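Long-range contact in glycosyl hydrolase, family 31/fibronectin type III domain protein (Clostridium perfringens, PDB 4LKS), which binds galactose through a family 32 carbohydrate-binding module, a calcium-containing beta-sandwich that probably directs its parent glycoside hydrolase to galactose-bearing glycans: residues G46-I51 / A159-F164. Sequence-based numbering, arbitrary orientation.
Sequences GDENTI and AAELVF. With CA (calcium ion), chain C.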
loop_
_atom_site.group_PDB
_atom_site.type_symbol
_atom_site.label_atom_id
_atom_site.label_comp_id
_atom_site.label_asym_id
_atom_site.label_seq_id
_atom_site.Cartn_x
_atom_site.Cartn_y
_atom_site.Cartn_z
ATOM N N GLY A 46 -0.705 4.377 -11.120
ATOM C CA GLY A 46 -0.159 3.479 -12.130
ATOM C C GLY A 46 1.274 3.788 -12.545
ATOM O O GLY A 46 1.770 3.238 -13.542
ATOM N N ASP A 47 1.944 4.644 -11.779
ATOM C CA ASP A 47 3.280 5.135 -12.123
ATOM C C ASP A 47 4.313 4.673 -11.100
ATOM O O ASP A 47 4.238 5.029 -9.905
ATOM C CB ASP A 47 3.233 6.660 -12.187
ATOM C CG ASP A 47 4.441 7.270 -12.835
ATOM O OD1 ASP A 47 5.487 6.598 -12.996
ATOM O OD2 ASP A 47 4.325 8.458 -13.187
ATOM N N GLU A 48 5.284 3.881 -11.552
ATOM C CA GLU A 48 6.293 3.333 -10.650
ATOM C C GLU A 48 7.259 4.392 -10.123
ATOM O O GLU A 48 7.945 4.169 -9.126
ATOM C CB GLU A 48 7.093 2.221 -11.341
ATOM C CG GLU A 48 6.244 1.164 -12.021
ATOM C CD GLU A 48 5.844 1.521 -13.455
ATOM O OE1 GLU A 48 5.934 2.709 -13.860
ATOM O OE2 GLU A 48 5.430 0.590 -14.183
ATOM N N ASN A 49 7.298 5.550 -10.779
ATOM C CA ASN A 49 8.265 6.593 -10.434
ATOM C C ASN A 49 7.782 7.618 -9.422
ATOM O O ASN A 49 8.558 8.453 -8.959
ATOM C CB ASN A 49 8.745 7.321 -11.693
ATOM C CG ASN A 49 9.678 6.471 -12.512
ATOM O OD1 ASN A 49 10.503 5.749 -11.955
ATOM N ND2 ASN A 49 9.530 6.519 -13.838
ATOM N N THR A 50 6.500 7.569 -9.095
ATOM C CA THR A 50 5.940 8.499 -8.129
ATOM C C THR A 50 5.602 7.724 -6.863
ATOM O O THR A 50 5.254 6.545 -6.921
ATOM C CB THR A 50 4.667 9.168 -8.660
ATOM O OG1 THR A 50 3.690 8.160 -8.932
ATOM C CG2 THR A 50 4.957 9.953 -9.954
ATOM N N ILE A 51 5.700 8.381 -5.715
ATOM C CA ILE A 51 5.397 7.706 -4.460
ATOM C C ILE A 51 4.554 8.547 -3.533
ATOM O O ILE A 51 4.605 9.779 -3.570
ATOM C CB ILE A 51 6.667 7.308 -3.678
ATOM C CG1 ILE A 51 7.454 8.547 -3.240
ATOM C CG2 ILE A 51 7.539 6.361 -4.499
ATOM C CD1 ILE A 51 8.629 8.226 -2.335
ATOM N N ALA A 159 5.098 4.223 -0.729
ATOM C CA ALA A 159 4.554 3.234 -1.646
ATOM C C ALA A 159 4.586 3.849 -3.017
ATOM O O ALA A 159 4.101 4.967 -3.192
ATOM C CB ALA A 159 3.127 2.891 -1.272
ATOM N N ALA A 160 5.140 3.125 -3.989
ATOM C CA ALA A 160 5.099 3.577 -5.378
ATOM C C ALA A 160 3.766 3.217 -6.036
ATOM O O ALA A 160 3.214 4.010 -6.797
ATOM C CB ALA A 160 6.252 2.993 -6.162
ATOM N N GLU A 161 3.267 2.008 -5.766
ATOM C CA GLU A 161 1.954 1.597 -6.250
ATOM C C GLU A 161 1.293 0.627 -5.306
ATOM O O GLU A 161 1.953 -0.180 -4.636
ATOM C CB GLU A 161 2.053 0.885 -7.601
ATOM C CG GLU A 161 2.438 1.736 -8.791
ATOM C CD GLU A 161 2.166 0.992 -10.087
ATOM O OE1 GLU A 161 3.130 0.510 -10.728
ATOM O OE2 GLU A 161 0.972 0.852 -10.447
ATOM N N LEU A 162 -0.031 0.707 -5.297
ATOM C CA LEU A 162 -0.892 -0.358 -4.794
ATOM C C LEU A 162 -1.743 -0.797 -5.982
ATOM O O LEU A 162 -2.443 0.025 -6.601
ATOM C CB LEU A 162 -1.776 0.150 -3.660
ATOM C CG LEU A 162 -1.039 0.658 -2.425
ATOM C CD1 LEU A 162 -2.021 1.356 -1.492
ATOM C CD2 LEU A 162 -0.342 -0.481 -1.677
ATOM N N VAL A 163 -1.673 -2.078 -6.315
ATOM C CA VAL A 163 -2.403 -2.648 -7.446
ATOM C C VAL A 163 -3.526 -3.511 -6.880
ATOM O O VAL A 163 -3.292 -4.293 -5.966
ATOM C CB VAL A 163 -1.470 -3.509 -8.333
ATOM C CG1 VAL A 163 -2.235 -4.071 -9.537
ATOM C CG2 VAL A 163 -0.230 -2.698 -8.780
ATOM N N PHE A 164 -4.734 -3.373 -7.411
ATOM C CA PHE A 164 -5.896 -4.063 -6.880
ATOM C C PHE A 164 -6.393 -5.127 -7.837
ATOM O O PHE A 164 -6.382 -4.928 -9.060
ATOM C CB PHE A 164 -7.026 -3.051 -6.630
ATOM C CG PHE A 164 -6.814 -2.187 -5.421
ATOM C CD1 PHE A 164 -5.795 -1.245 -5.386
ATOM C CD2 PHE A 164 -7.642 -2.309 -4.320
ATOM C CE1 PHE A 164 -5.597 -0.454 -4.256
ATOM C CE2 PHE A 164 -7.450 -1.515 -3.187
ATOM C CZ PHE A 164 -6.429 -0.592 -3.162
HETATM CA CA CA C . 3.065 5.920 -8.149
HETATM O O HOH W 1 -0.910 2.230 -9.098
HETATM O O HOH W 2 2.642 0.393 -13.584
#
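Ala160 meets Asp47 and Thr50 through a shared calcium ion rather than through hydrogen bonds, of which none joins the two segments directly. Ala160 O lies 2.4 Å from the calcium, Asp47 O 2.3 Å. Thr50 grips the metal twice, by its carbonyl O and by OG1 at 2.5 Å; with chi1 at 60°, OG1 sits between the backbone N and the carbonyl carbon. Asn42 O and Asp45 OD1 complete the site. The carboxylate of Asp47 stays off the metal: its OD1 accepts the N-H of Asn49 from above the carboxylate plane, an Asx turn within the type I turn from Asp47 to Thr50.

The site is of the kind found in family 32 carbohydrate-binding modules, F5/8 type C beta-sandwiches, where the calcium is probably structural; it joins the loop before strand 52-53 to strand 158-166, where Ala160 and Glu161 form a classic beta bulge opposite Leu82.

Glu161 reaches along the Gly46 end of the loop with an extended chain, its OE2 3.3 Å from Gly46 CA. Two waters bridge the same pair: one accepts from Gly46 N and donates to OE2 at 2.7 Å, the other lies between Gly46 O and OE1. Tyr128 OH also hydrogen-bonds OE1. Glu48 runs alongside, its carboxylate nearly perpendicular to that of Glu161 (86°); repulsion between Glu48 OE2 and Glu161 OE1, 4.2 Å apart, is probably offset on Glu161 by the calcium, Tyr128 and the waters.

Apolar packing is slight: Ile51 CG2 touches Ala160 CB at 4.0 Å, while Ile51 CA directs a C-H toward Ala159 O.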